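Local coordinates for protein AxyAgu115A (Amphibacillus xylanus NBRC 15112, PDB 6NPS) that probably hydrolyses glycosidic bonds as a family GH115 alpha-glucuronidase, removing glucuronic acid side groups from arabinoglucuronoxylan, at residues Y860-Y865 with T917-T922; D821-T826 with A940-V945; N815-L820 with P846-H851; D528-V533 with S956-N961. The protein carries 3 engineered substitutions. All coordinates share one frame; numbering follows the deposited sequence.

Interaction 1 (Y860-Y865 with T917-T922); sequences YELEFY and TKTKIT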
loop_
_atom_site.group_PDB
_atom_site.type_symbol
_atom_site.label_atom_id
_atom_site.label_comp_id
_atom_site.label_asym_id
_atom_site.label_seq_id
_atom_site.Cartn_x
_atom_site.Cartn_y
_atom_site.Cartn_z
ATOM N N TYR A 860 -21.170 21.504 -16.023
ATOM C CA TYR A 860 -20.544 21.398 -14.719
ATOM C C TYR A 860 -21.111 20.198 -13.992
ATOM O O TYR A 860 -22.262 19.790 -14.221
ATOM C CB TYR A 860 -20.753 22.695 -13.893
ATOM C CG TYR A 860 -19.829 23.794 -14.387
ATOM C CD1 TYR A 860 -20.097 24.459 -15.576
ATOM C CD2 TYR A 860 -18.655 24.128 -13.693
ATOM C CE1 TYR A 860 -19.237 25.457 -16.059
ATOM C CE2 TYR A 860 -17.791 25.125 -14.169
ATOM C CZ TYR A 860 -18.093 25.781 -15.352
ATOM O OH TYR A 860 -17.254 26.758 -15.852
ATOM N N GLU A 861 -20.293 19.637 -13.110
ATOM C CA GLU A 861 -20.770 18.659 -12.145
ATOM C C GLU A 861 -21.216 19.393 -10.890
ATOM O O GLU A 861 -20.503 20.261 -10.382
ATOM C CB GLU A 861 -19.696 17.627 -11.802
ATOM C CG GLU A 861 -19.355 16.702 -12.958
ATOM C CD GLU A 861 -20.266 15.480 -13.062
ATOM O OE1 GLU A 861 -21.406 15.517 -12.545
ATOM O OE2 GLU A 861 -19.841 14.473 -13.674
ATOM N N LEU A 862 -22.405 19.048 -10.412
ATOM C CA LEU A 862 -22.973 19.581 -9.186
ATOM C C LEU A 862 -23.082 18.411 -8.220
ATOM O O LEU A 862 -23.829 17.465 -8.466
ATOM C CB LEU A 862 -24.331 20.232 -9.461
ATOM C CG LEU A 862 -25.185 20.684 -8.286
ATOM C CD1 LEU A 862 -24.606 21.929 -7.672
ATOM C CD2 LEU A 862 -26.618 20.962 -8.769
ATOM N N GLU A 863 -22.312 18.464 -7.147
ATOM C CA GLU A 863 -22.218 17.380 -6.196
ATOM C C GLU A 863 -22.772 17.841 -4.853
ATOM O O GLU A 863 -22.387 18.898 -4.346
ATOM C CB GLU A 863 -20.768 16.931 -6.058
ATOM C CG GLU A 863 -20.546 15.853 -5.001
ATOM C CD GLU A 863 -19.109 15.344 -4.979
ATOM O OE1 GLU A 863 -18.175 16.152 -5.213
ATOM O OE2 GLU A 863 -18.916 14.128 -4.750
ATOM N N PHE A 864 -23.684 17.064 -4.300
ATOM C CA PHE A 864 -24.230 17.329 -2.982
ATOM C C PHE A 864 -23.553 16.417 -1.977
ATOM O O PHE A 864 -23.359 15.224 -2.233
ATOM C CB PHE A 864 -25.734 17.064 -2.937
ATOM C CG PHE A 864 -26.549 18.012 -3.718
ATOM C CD1 PHE A 864 -26.038 19.229 -4.141
ATOM C CD2 PHE A 864 -27.878 17.702 -4.011
ATOM C CE1 PHE A 864 -26.821 20.106 -4.874
ATOM C CE2 PHE A 864 -28.674 18.585 -4.732
ATOM C CZ PHE A 864 -28.141 19.780 -5.170
ATOM N N TYR A 865 -23.263 16.961 -0.815
ATOM C CA TYR A 865 -22.899 16.169 0.352
ATOM C C TYR A 865 -24.120 16.156 1.272
ATOM O O TYR A 865 -24.561 17.213 1.725
ATOM C CB TYR A 865 -21.693 16.777 1.067
ATOM C CG TYR A 865 -20.367 16.570 0.341
ATOM C CD1 TYR A 865 -20.136 17.136 -0.913
ATOM C CD2 TYR A 865 -19.344 15.823 0.926
ATOM C CE1 TYR A 865 -18.898 16.967 -1.575
ATOM C CE2 TYR A 865 -18.130 15.641 0.287
ATOM C CZ TYR A 865 -17.907 16.223 -0.960
ATOM O OH TYR A 865 -16.705 16.028 -1.601
ATOM N N THR A 917 -23.929 12.705 -4.018
ATOM C CA THR A 917 -24.635 12.462 -5.265
ATOM C C THR A 917 -24.204 13.544 -6.252
ATOM O O THR A 917 -23.887 14.671 -5.850
ATOM C CB THR A 917 -26.166 12.453 -5.029
ATOM O OG1 THR A 917 -26.875 12.290 -6.269
ATOM C CG2 THR A 917 -26.599 13.757 -4.382
ATOM N N LYS A 918 -24.159 13.193 -7.540
ATOM C CA LYS A 918 -23.683 14.085 -8.596
ATOM C C LYS A 918 -24.690 14.150 -9.736
ATOM O O LYS A 918 -25.290 13.136 -10.109
ATOM C CB LYS A 918 -22.332 13.637 -9.190
ATOM C CG LYS A 918 -21.170 13.822 -8.275
ATOM C CD LYS A 918 -19.867 13.399 -8.934
ATOM C CE LYS A 918 -18.816 13.048 -7.880
ATOM N NZ LYS A 918 -17.567 12.499 -8.476
ATOM N N THR A 919 -24.838 15.344 -10.304
ATOM C CA THR A 919 -25.700 15.605 -11.444
ATOM C C THR A 919 -24.992 16.623 -12.335
ATOM O O THR A 919 -24.212 17.437 -11.850
ATOM C CB THR A 919 -27.090 16.113 -10.976
ATOM O OG1 THR A 919 -27.974 16.231 -12.090
ATOM C CG2 THR A 919 -26.974 17.461 -10.303
ATOM N N LYS A 920 -25.231 16.558 -13.640
ATOM C CA LYS A 920 -24.643 17.534 -14.547
ATOM C C LYS A 920 -25.606 18.700 -14.767
ATOM O O LYS A 920 -26.818 18.507 -14.868
ATOM C CB LYS A 920 -24.271 16.889 -15.887
ATOM C CG LYS A 920 -23.147 15.858 -15.793
ATOM C CD LYS A 920 -22.662 15.464 -17.189
ATOM C CE LYS A 920 -22.175 14.013 -17.254
ATOM N NZ LYS A 920 -20.970 13.761 -16.406
ATOM N N ILE A 921 -25.060 19.918 -14.824
ATOM C CA ILE A 921 -25.848 21.122 -15.075
ATOM C C ILE A 921 -25.122 21.947 -16.130
ATOM O O ILE A 921 -23.919 21.805 -16.344
ATOM C CB ILE A 921 -26.073 21.949 -13.781
ATOM C CG1 ILE A 921 -24.725 22.414 -13.199
ATOM C CG2 ILE A 921 -26.867 21.112 -12.722
ATOM C CD1 ILE A 921 -24.802 23.472 -12.071
ATOM N N THR A 922 -25.863 22.800 -16.826
ATOM C CA THR A 922 -25.248 23.721 -17.773
ATOM C C THR A 922 -25.270 25.118 -17.174
ATOM O O THR A 922 -26.322 25.592 -16.739
ATOM C CB THR A 922 -25.951 23.678 -19.133
ATOM O OG1 THR A 922 -26.120 22.307 -19.539
ATOM C CG2 THR A 922 -25.135 24.446 -20.215
#
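The carboxylate of Glu861 is met by Lys920 NZ from above its plane, 55° out of it, OE2 and NZ lying 3.0 Å apart in a salt bridge, while OE1 turns to the aliphatic part of the same lysine, 3.7 Å from Lys920 CG. At the Phe864 ring, Thr917 CG2 comes in obliquely and packs chiefly on Phe864 CB, 3.7 Å away. These groups sit on an antiparallel ladder in which Tyr860, Leu862 and Phe864 form hydrogen-bonded pairs with Ile921, Thr919 and Thr917. Each pair closes two backbone bonds, the straightest being Tyr860 N to Ile921 O (2.8 Å, 172° at the hydrogen). Leu862 CD2 touches Thr919 CG2 and Ile921 CG2. Glu861 reaches its lysine through a bend at chi2 (-86°), and Lys920 answers with bends at chi3 and chi4. With the carboxylate gone, an alanine at Glu861 would probably leave Lys920 NZ less firmly placed. Glu863 and Lys918 run alongside each other, yet OE2 and NZ stay 4.3 Å apart, too far for a salt bridge. The ladder thus has a largely apolar face of Leu862, Phe864, Ile921 and threonine methyls, and one lined with acid-lysine pairs, whose opposite charges probably favour this register.

Interaction 2 (D821-T826 with A940-V945); sequences DGYGKT and ALEKIV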
loop_
_atom_site.group_PDB
_atom_site.type_symbol
_atom_site.label_atom_id
_atom_site.label_comp_id
_atom_site.label_asym_id
_atom_site.label_seq_id
_atom_site.Cartn_x
_atom_site.Cartn_y
_atom_site.Cartn_z
ATOM N N ASP A 821 -27.628 24.158 13.294
ATOM C CA ASP A 821 -26.290 24.542 13.736
ATOM C C ASP A 821 -25.494 23.315 14.141
ATOM O O ASP A 821 -26.015 22.416 14.802
ATOM C CB ASP A 821 -26.362 25.496 14.930
ATOM C CG ASP A 821 -27.145 26.776 14.627
ATOM O OD1 ASP A 821 -27.280 27.139 13.435
ATOM O OD2 ASP A 821 -27.613 27.420 15.598
ATOM N N GLY A 822 -24.229 23.269 13.712
ATOM C CA GLY A 822 -23.327 22.196 14.125
ATOM C C GLY A 822 -23.654 20.827 13.579
ATOM O O GLY A 822 -22.989 19.858 13.943
ATOM N N TYR A 823 -24.633 20.713 12.693
ATOM C CA TYR A 823 -25.044 19.410 12.201
ATOM C C TYR A 823 -24.021 18.873 11.199
ATOM O O TYR A 823 -23.303 19.636 10.542
ATOM C CB TYR A 823 -26.435 19.526 11.573
ATOM C CG TYR A 823 -27.114 18.215 11.310
ATOM C CD1 TYR A 823 -26.844 17.520 10.155
ATOM C CD2 TYR A 823 -28.034 17.665 12.213
ATOM C CE1 TYR A 823 -27.430 16.339 9.893
ATOM C CE2 TYR A 823 -28.643 16.444 11.942
ATOM C CZ TYR A 823 -28.333 15.794 10.777
ATOM O OH TYR A 823 -28.896 14.581 10.444
ATOM N N GLY A 824 -23.890 17.541 11.146
ATOM C CA GLY A 824 -23.127 16.924 10.073
ATOM C C GLY A 824 -21.618 16.885 10.290
ATOM O O GLY A 824 -21.095 17.053 11.399
ATOM N N LYS A 825 -20.904 16.677 9.177
ATOM C CA LYS A 825 -19.465 16.462 9.243
ATOM C C LYS A 825 -18.709 17.767 9.345
ATOM O O LYS A 825 -17.612 17.798 9.926
ATOM C CB LYS A 825 -18.983 15.676 8.025
ATOM C CG LYS A 825 -19.495 14.226 8.053
ATOM C CD LYS A 825 -18.982 13.433 6.860
ATOM C CE LYS A 825 -17.544 12.940 7.033
ATOM N NZ LYS A 825 -17.160 12.006 5.878
ATOM N N THR A 826 -19.268 18.842 8.795
ATOM C CA THR A 826 -18.555 20.118 8.779
ATOM C C THR A 826 -19.416 21.211 9.429
ATOM O O THR A 826 -19.873 21.035 10.567
ATOM C CB THR A 826 -18.089 20.453 7.340
ATOM O OG1 THR A 826 -19.202 20.550 6.439
ATOM C CG2 THR A 826 -17.121 19.340 6.799
ATOM N N ALA A 940 -31.156 16.384 3.974
ATOM C CA ALA A 940 -30.380 17.283 4.823
ATOM C C ALA A 940 -29.045 17.545 4.128
ATOM O O ALA A 940 -28.232 16.623 3.956
ATOM C CB ALA A 940 -30.176 16.706 6.216
ATOM N N LEU A 941 -28.834 18.791 3.710
ATOM C CA LEU A 941 -27.760 19.125 2.790
ATOM C C LEU A 941 -26.673 19.859 3.556
ATOM O O LEU A 941 -26.951 20.879 4.206
ATOM C CB LEU A 941 -28.293 19.992 1.648
ATOM C CG LEU A 941 -27.283 20.533 0.643
ATOM C CD1 LEU A 941 -26.658 19.448 -0.254
ATOM C CD2 LEU A 941 -28.025 21.535 -0.244
ATOM N N GLU A 942 -25.441 19.369 3.450
ATOM C CA GLU A 942 -24.306 19.913 4.186
ATOM C C GLU A 942 -23.385 20.762 3.324
ATOM O O GLU A 942 -22.904 21.789 3.801
ATOM C CB GLU A 942 -23.479 18.785 4.832
ATOM C CG GLU A 942 -24.314 18.032 5.902
ATOM C CD GLU A 942 -23.641 16.793 6.538
ATOM O OE1 GLU A 942 -22.393 16.766 6.713
ATOM O OE2 GLU A 942 -24.396 15.848 6.895
ATOM N N LYS A 943 -23.110 20.350 2.087
ATOM C CA LYS A 943 -22.114 21.028 1.262
ATOM C C LYS A 943 -22.480 20.790 -0.194
ATOM O O LYS A 943 -23.050 19.751 -0.541
ATOM C CB LYS A 943 -20.676 20.514 1.574
ATOM C CG LYS A 943 -19.546 21.271 0.811
ATOM C CD LYS A 943 -18.180 20.587 0.972
ATOM C CE LYS A 943 -17.656 20.743 2.355
ATOM N NZ LYS A 943 -16.259 20.274 2.384
ATOM N N ILE A 944 -22.171 21.775 -1.036
ATOM C CA ILE A 944 -22.328 21.682 -2.483
ATOM C C ILE A 944 -20.963 21.956 -3.105
ATOM O O ILE A 944 -20.310 22.946 -2.758
ATOM C CB ILE A 944 -23.347 22.707 -3.013
ATOM C CG1 ILE A 944 -24.659 22.633 -2.219
ATOM C CG2 ILE A 944 -23.543 22.532 -4.502
ATOM C CD1 ILE A 944 -25.563 23.857 -2.408
ATOM N N VAL A 945 -20.565 21.131 -4.067
ATOM C CA VAL A 945 -19.322 21.338 -4.801
ATOM C C VAL A 945 -19.647 21.395 -6.286
ATOM O O VAL A 945 -20.411 20.561 -6.777
ATOM C CB VAL A 945 -18.313 20.219 -4.498
ATOM C CG1 VAL A 945 -17.037 20.451 -5.289
ATOM C CG2 VAL A 945 -18.040 20.167 -2.987
HETATM O O HOH W 1 -20.208 17.938 5.137
#
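A classic beta bulge in strand 940-948 of the C-terminal domain sets up this contact: Glu942 and Lys943 both face Tyr865 on the adjoining strand, and both direct their CB atoms to the loop 821-826. Glu942 CG stands anti to the carbonyl carbon and the chain is extended beyond it, which delivers the carboxylate to the loop backbone. There OE1 accepts the Lys825 N-H at 2.9 Å, a nearly straight bond (173° at the hydrogen) that arrives from above the carboxylate plane, 44° out of it. The same oxygen accepts a hydrogen bond from a water 2.9 Å away, and that water is also hydrogen-bonded to Thr826 OG1, itself tied to Glu797. Gly824 CA lies 3.4 Å from Glu942 OE1, so close that a CB on this residue would clash with Glu942 CD; its positive phi favours glycine as well. Glu942 OE2 lies near the plane of the Tyr823 ring, at its edge, 4.3 Å from CE1. A glutamine replacing Glu942 would probably weaken the hold on Lys825 N and the water, since the negative charge, which probably strengthens both bonds, would be gone. The loop links strands 814-821 and 828-833, and its carbonyls and Tyr823 meet the helical part of the chain: Lys515 of helix 500-519 donates to the carbonyls of Gly822, Gly824 and Thr826, and Tyr823 OH bonds Glu433 of helix 428-440.

Interaction 3 (N815-L820 with P846-H851); sequences NRFEVL and PFVEYH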
loop_
_atom_site.group_PDB
_atom_site.type_symbol
_atom_site.label_atom_id
_atom_site.label_comp_id
_atom_site.label_asym_id
_atom_site.label_seq_id
_atom_site.Cartn_x
_atom_site.Cartn_y
_atom_site.Cartn_z
ATOM N N ASN A 815 -43.472 26.788 5.478
ATOM C CA ASN A 815 -42.575 25.722 5.042
ATOM C C ASN A 815 -41.281 26.370 4.573
ATOM O O ASN A 815 -41.289 27.189 3.647
ATOM C CB ASN A 815 -43.193 24.867 3.932
ATOM C CG ASN A 815 -44.652 24.512 4.205
ATOM O OD1 ASN A 815 -44.980 23.856 5.193
ATOM N ND2 ASN A 815 -45.540 24.979 3.332
ATOM N N ARG A 816 -40.168 25.986 5.183
ATOM C CA ARG A 816 -38.934 26.720 4.953
ATOM C C ARG A 816 -37.745 25.824 5.228
ATOM O O ARG A 816 -37.824 24.906 6.047
ATOM C CB ARG A 816 -38.863 27.960 5.855
ATOM C CG ARG A 816 -38.630 27.630 7.336
ATOM C CD ARG A 816 -39.899 27.042 8.034
ATOM N NE ARG A 816 -39.622 26.729 9.435
ATOM C CZ ARG A 816 -40.424 26.043 10.238
ATOM N NH1 ARG A 816 -41.569 25.558 9.787
ATOM N NH2 ARG A 816 -40.059 25.822 11.499
ATOM N N PHE A 817 -36.632 26.114 4.561
ATOM C CA PHE A 817 -35.365 25.550 4.995
ATOM C C PHE A 817 -34.890 26.193 6.290
ATOM O O PHE A 817 -34.975 27.402 6.474
ATOM C CB PHE A 817 -34.299 25.715 3.913
ATOM C CG PHE A 817 -34.371 24.661 2.844
ATOM C CD1 PHE A 817 -33.781 23.445 3.026
ATOM C CD2 PHE A 817 -35.070 24.920 1.651
ATOM C CE1 PHE A 817 -33.869 22.436 2.048
ATOM C CE2 PHE A 817 -35.138 23.977 0.681
ATOM C CZ PHE A 817 -34.536 22.717 0.870
ATOM N N GLU A 818 -34.402 25.370 7.196
ATOM C CA GLU A 818 -33.813 25.831 8.442
ATOM C C GLU A 818 -32.353 25.403 8.505
ATOM O O GLU A 818 -32.007 24.297 8.052
ATOM C CB GLU A 818 -34.552 25.235 9.648
ATOM C CG GLU A 818 -35.988 25.680 9.794
ATOM C CD GLU A 818 -36.123 26.941 10.631
ATOM O OE1 GLU A 818 -35.082 27.532 10.997
ATOM O OE2 GLU A 818 -37.272 27.348 10.908
ATOM N N VAL A 819 -31.508 26.221 9.132
ATOM C CA VAL A 819 -30.117 25.833 9.366
ATOM C C VAL A 819 -30.061 25.092 10.689
ATOM O O VAL A 819 -30.499 25.623 11.717
ATOM C CB VAL A 819 -29.175 27.047 9.399
ATOM C CG1 VAL A 819 -27.695 26.592 9.682
ATOM C CG2 VAL A 819 -29.273 27.874 8.084
ATOM N N LEU A 820 -29.530 23.865 10.657
ATOM C CA LEU A 820 -29.263 23.070 11.849
ATOM C C LEU A 820 -27.816 23.344 12.251
ATOM O O LEU A 820 -26.890 22.831 11.623
ATOM C CB LEU A 820 -29.497 21.587 11.567
ATOM C CG LEU A 820 -30.940 21.202 11.194
ATOM C CD1 LEU A 820 -31.076 19.695 10.797
ATOM C CD2 LEU A 820 -31.816 21.472 12.374
ATOM N N PRO A 846 -40.470 24.815 -0.500
ATOM C CA PRO A 846 -39.551 25.940 -0.277
ATOM C C PRO A 846 -38.216 25.703 -0.980
ATOM O O PRO A 846 -37.860 24.574 -1.346
ATOM C CB PRO A 846 -39.341 25.931 1.239
ATOM C CG PRO A 846 -39.343 24.434 1.562
ATOM C CD PRO A 846 -40.455 23.855 0.623
ATOM N N PHE A 847 -37.450 26.782 -1.128
ATOM C CA PHE A 847 -36.142 26.670 -1.760
ATOM C C PHE A 847 -35.122 27.571 -1.077
ATOM O O PHE A 847 -35.465 28.490 -0.324
ATOM C CB PHE A 847 -36.200 26.933 -3.290
ATOM C CG PHE A 847 -36.546 28.339 -3.708
ATOM C CD1 PHE A 847 -35.571 29.323 -3.756
ATOM C CD2 PHE A 847 -37.824 28.653 -4.164
ATOM C CE1 PHE A 847 -35.864 30.595 -4.179
ATOM C CE2 PHE A 847 -38.126 29.937 -4.598
ATOM C CZ PHE A 847 -37.135 30.908 -4.608
ATOM N N VAL A 848 -33.853 27.247 -1.314
ATOM C CA VAL A 848 -32.727 28.128 -1.025
ATOM C C VAL A 848 -32.049 28.410 -2.351
ATOM O O VAL A 848 -32.096 27.595 -3.278
ATOM C CB VAL A 848 -31.713 27.548 -0.006
ATOM C CG1 VAL A 848 -32.331 27.559 1.400
ATOM C CG2 VAL A 848 -31.273 26.140 -0.403
ATOM N N GLU A 849 -31.429 29.575 -2.448
ATOM C CA GLU A 849 -30.825 30.012 -3.699
ATOM C C GLU A 849 -29.373 30.407 -3.464
ATOM O O GLU A 849 -29.085 31.228 -2.592
ATOM C CB GLU A 849 -31.629 31.178 -4.285
ATOM C CG GLU A 849 -31.119 31.764 -5.601
ATOM C CD GLU A 849 -32.041 32.889 -6.104
ATOM O OE1 GLU A 849 -33.202 32.595 -6.464
ATOM O OE2 GLU A 849 -31.615 34.065 -6.120
ATOM N N TYR A 850 -28.479 29.836 -4.265
ATOM C CA TYR A 850 -27.049 30.098 -4.223
ATOM C C TYR A 850 -26.648 30.870 -5.466
ATOM O O TYR A 850 -27.191 30.632 -6.551
ATOM C CB TYR A 850 -26.260 28.788 -4.139
ATOM C CG TYR A 850 -26.641 27.955 -2.957
ATOM C CD1 TYR A 850 -25.929 28.041 -1.777
ATOM C CD2 TYR A 850 -27.729 27.081 -3.009
ATOM C CE1 TYR A 850 -26.269 27.292 -0.692
ATOM C CE2 TYR A 850 -28.070 26.333 -1.916
ATOM C CZ TYR A 850 -27.348 26.451 -0.762
ATOM O OH TYR A 850 -27.689 25.725 0.339
ATOM N N HIS A 851 -25.729 31.822 -5.310
ATOM C CA HIS A 851 -25.233 32.616 -6.432
ATOM C C HIS A 851 -23.778 32.244 -6.656
ATOM O O HIS A 851 -23.018 32.147 -5.691
ATOM C CB HIS A 851 -25.365 34.131 -6.163
ATOM C CG HIS A 851 -26.781 34.619 -6.169
ATOM N ND1 HIS A 851 -27.137 35.896 -5.788
ATOM C CD2 HIS A 851 -27.935 33.989 -6.498
ATOM C CE1 HIS A 851 -28.448 36.037 -5.896
ATOM N NE2 HIS A 851 -28.957 34.893 -6.323
HETATM O O HOH W 2 -36.680 28.326 2.636
#
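Phe817 and Val848 point toward each other's segments and cross at about a right angle, CB of Phe817 lying 3.7 Å from Val848 CG1. With CG anti to the carbonyl carbon (chi1 -82°), the Phe817 ring offers one face to Val848 CG2. Its edge is turned to the backbone of the other strand instead: CE2 approaches Pro846 O to 3.4 Å and Phe847 CA to 3.8 Å, both near the ring plane. Pro846 brings its ring carbons to the neighbouring strand, with its CB 3.3 Å from Asn815 O. The polar link is a water that accepts from Phe817 N at 2.9 Å and lies within hydrogen-bonding distance of Phe847 O. Arg816, its CB directed away from the other segment, grips Glu818 OE2 side-on with NE and NH2, in the guanidinium plane. The two strands are not direct partners over this span: strand 803-808 pairs with both 814-821 and 847-854, while Phe817 also packs on Ala934 of strand 926-934 and Val848 on Ile830 of strand 828-833.

Interaction 4 (D528-V533 with S956-N961); sequences DVYHPV and SYLGPN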
loop_
_atom_site.group_PDB
_atom_site.type_symbol
_atom_site.label_atom_id
_atom_site.label_comp_id
_atom_site.label_asym_id
_atom_site.label_seq_id
_atom_site.Cartn_x
_atom_site.Cartn_y
_atom_site.Cartn_z
ATOM N N ASP A 528 -5.538 6.820 6.809
ATOM C CA ASP A 528 -5.978 7.264 5.494
ATOM C C ASP A 528 -7.498 7.348 5.359
ATOM O O ASP A 528 -8.017 7.411 4.246
ATOM C CB ASP A 528 -5.408 6.368 4.380
ATOM C CG ASP A 528 -3.873 6.459 4.281
ATOM O OD1 ASP A 528 -3.310 7.532 4.588
ATOM O OD2 ASP A 528 -3.234 5.449 3.897
ATOM N N VAL A 529 -8.247 7.359 6.451
ATOM C CA VAL A 529 -9.638 7.804 6.350
ATOM C C VAL A 529 -9.659 9.282 6.000
ATOM O O VAL A 529 -10.206 9.697 4.976
ATOM C CB VAL A 529 -10.391 7.491 7.653
ATOM C CG1 VAL A 529 -11.769 8.150 7.665
ATOM C CG2 VAL A 529 -10.476 5.902 7.822
ATOM N N TYR A 530 -9.007 10.086 6.822
ATOM C CA TYR A 530 -8.703 11.471 6.484
ATOM C C TYR A 530 -7.436 11.513 5.627
ATOM O O TYR A 530 -6.515 10.713 5.812
ATOM C CB TYR A 530 -8.458 12.296 7.744
ATOM C CG TYR A 530 -9.683 12.512 8.594
ATOM C CD1 TYR A 530 -10.163 11.496 9.434
ATOM C CD2 TYR A 530 -10.366 13.747 8.565
ATOM C CE1 TYR A 530 -11.300 11.678 10.201
ATOM C CE2 TYR A 530 -11.495 13.959 9.346
ATOM C CZ TYR A 530 -11.947 12.919 10.164
ATOM O OH TYR A 530 -13.066 13.082 10.942
ATOM N N HIS A 531 -7.390 12.433 4.675
ATOM C CA HIS A 531 -6.209 12.465 3.831
ATOM C C HIS A 531 -5.045 13.049 4.626
ATOM O O HIS A 531 -5.229 14.002 5.381
ATOM C CB HIS A 531 -6.457 13.290 2.570
ATOM C CG HIS A 531 -5.458 13.012 1.495
ATOM N ND1 HIS A 531 -4.249 13.662 1.439
ATOM C CD2 HIS A 531 -5.439 12.088 0.505
ATOM C CE1 HIS A 531 -3.538 13.181 0.432
ATOM N NE2 HIS A 531 -4.239 12.230 -0.155
ATOM N N PRO A 532 -3.841 12.503 4.481
ATOM C CA PRO A 532 -2.702 13.005 5.268
ATOM C C PRO A 532 -2.377 14.479 5.008
ATOM O O PRO A 532 -1.888 15.145 5.929
ATOM C CB PRO A 532 -1.532 12.105 4.824
ATOM C CG PRO A 532 -2.135 10.979 4.207
ATOM C CD PRO A 532 -3.468 11.388 3.621
ATOM N N VAL A 533 -2.615 15.012 3.796
ATOM C CA VAL A 533 -2.240 16.403 3.498
ATOM C C VAL A 533 -3.370 17.264 2.894
ATOM O O VAL A 533 -3.422 18.473 3.154
ATOM C CB VAL A 533 -0.995 16.484 2.570
ATOM C CG1 VAL A 533 0.271 15.931 3.244
ATOM C CG2 VAL A 533 -1.216 15.815 1.196
ATOM N N SER A 956 -10.447 13.588 -0.396
ATOM C CA SER A 956 -10.415 13.924 1.020
ATOM C C SER A 956 -11.619 13.264 1.684
ATOM O O SER A 956 -12.543 12.809 1.009
ATOM C CB SER A 956 -10.448 15.432 1.229
ATOM O OG SER A 956 -11.677 15.958 0.777
ATOM N N TYR A 957 -11.596 13.223 3.017
ATOM C CA TYR A 957 -12.737 12.688 3.757
ATOM C C TYR A 957 -13.888 13.676 3.799
ATOM O O TYR A 957 -15.042 13.279 3.629
ATOM C CB TYR A 957 -12.337 12.337 5.180
ATOM C CG TYR A 957 -13.362 11.475 5.939
ATOM C CD1 TYR A 957 -13.844 10.297 5.392
ATOM C CD2 TYR A 957 -13.771 11.831 7.213
ATOM C CE1 TYR A 957 -14.755 9.461 6.129
ATOM C CE2 TYR A 957 -14.693 11.002 7.963
ATOM C CZ TYR A 957 -15.169 9.838 7.407
ATOM O OH TYR A 957 -16.050 9.023 8.156
ATOM N N LEU A 958 -13.601 14.952 4.041
ATOM C CA LEU A 958 -14.623 15.968 4.256
ATOM C C LEU A 958 -15.037 16.717 2.999
ATOM O O LEU A 958 -15.956 17.537 3.069
ATOM C CB LEU A 958 -14.143 16.988 5.284
ATOM C CG LEU A 958 -13.704 16.429 6.639
ATOM C CD1 LEU A 958 -13.210 17.634 7.430
ATOM C CD2 LEU A 958 -14.903 15.783 7.373
ATOM N N GLY A 959 -14.386 16.492 1.864
ATOM C CA GLY A 959 -14.602 17.327 0.707
ATOM C C GLY A 959 -13.747 18.578 0.790
ATOM O O GLY A 959 -13.156 18.872 1.836
ATOM N N PRO A 960 -13.683 19.346 -0.311
ATOM C CA PRO A 960 -12.826 20.535 -0.345
ATOM C C PRO A 960 -13.358 21.582 0.600
ATOM O O PRO A 960 -14.566 21.723 0.754
ATOM C CB PRO A 960 -12.930 21.023 -1.797
ATOM C CG PRO A 960 -13.715 19.988 -2.525
ATOM C CD PRO A 960 -14.463 19.189 -1.547
ATOM N N ASN A 961 -12.461 22.333 1.220
ATOM C CA ASN A 961 -12.977 23.339 2.132
ATOM C C ASN A 961 -13.656 24.459 1.334
ATOM O O ASN A 961 -13.468 24.593 0.130
ATOM C CB ASN A 961 -11.871 23.859 3.034
ATOM C CG ASN A 961 -10.702 24.368 2.262
ATOM O OD1 ASN A 961 -9.943 23.592 1.686
ATOM N ND2 ASN A 961 -10.539 25.692 2.233
#
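Tyr957 takes chi1 -167°, its CG anti to the backbone N, whereas Tyr530 takes chi1 -69°, its CG anti to the carbonyl carbon; these two choices bring the rings together obliquely as an edge-to-face aromatic pair. The ring centroids are 4.8 Å apart and the planes are inclined at 55°. Tyr957 supplies the edge: its CD2 sits over one face of Tyr530, displaced toward the rim, and comes within 3.6 Å of CZ. One face of the Tyr957 ring is covered by Val529, whose CG1 lies 3.7 Å from the centroid and close to the ring normal, a CH-pi contact over the ring centre. Tyr957 is therefore held between a methyl on a face and an aromatic ring at an edge. The backbone adds to the fit, as Val529 O reaches Tyr957 CB at 3.4 Å, and Leu958 CG meets Tyr530 CE2 more loosely.

Both segments are loops. Segment 528-533 leads from helix 500-519 to helix 537-558; segment 956-961 follows the last strand of the C-terminal domain, so the aromatic pair joins that domain to the helical region. Glu537 at the start of helix 537-558 binds both loops, OE2 accepting from His531 N and Tyr957 N, and OE1 from Leu958 N. The phenol of Tyr957 is fixed at its far end, where OH hydrogen-bonds Asn519 O and Arg520 NH1.

How the interactions relate
Interactions 1, 2 and 3 belong to the C-terminal domain, and interaction 4 ties the 956-961 loop of the same domain to the helical region. Strands 858-866 and 940-948 are neighbours, so interactions 1 and 2 join directly: Tyr865 N lies 2.8 Å from Lys943 O, a probable hydrogen bond, and Leu862 CD1 packs on Ile944 CG2. Interaction 3 meets interaction 2 through Tyr850, whose CZ is 3.6 Å from Ile944 CD1. Lys943 links interaction 2 to interaction 4, its NZ lying 2.8 Å from both Leu958 O and Pro960 O. Interactions 3 and 4 stay apart, about 13 Å between nearest atoms. A glycerol, probably from the crystallisation liquor, lies about 3 Å from the Lys918 side chain in interaction 1.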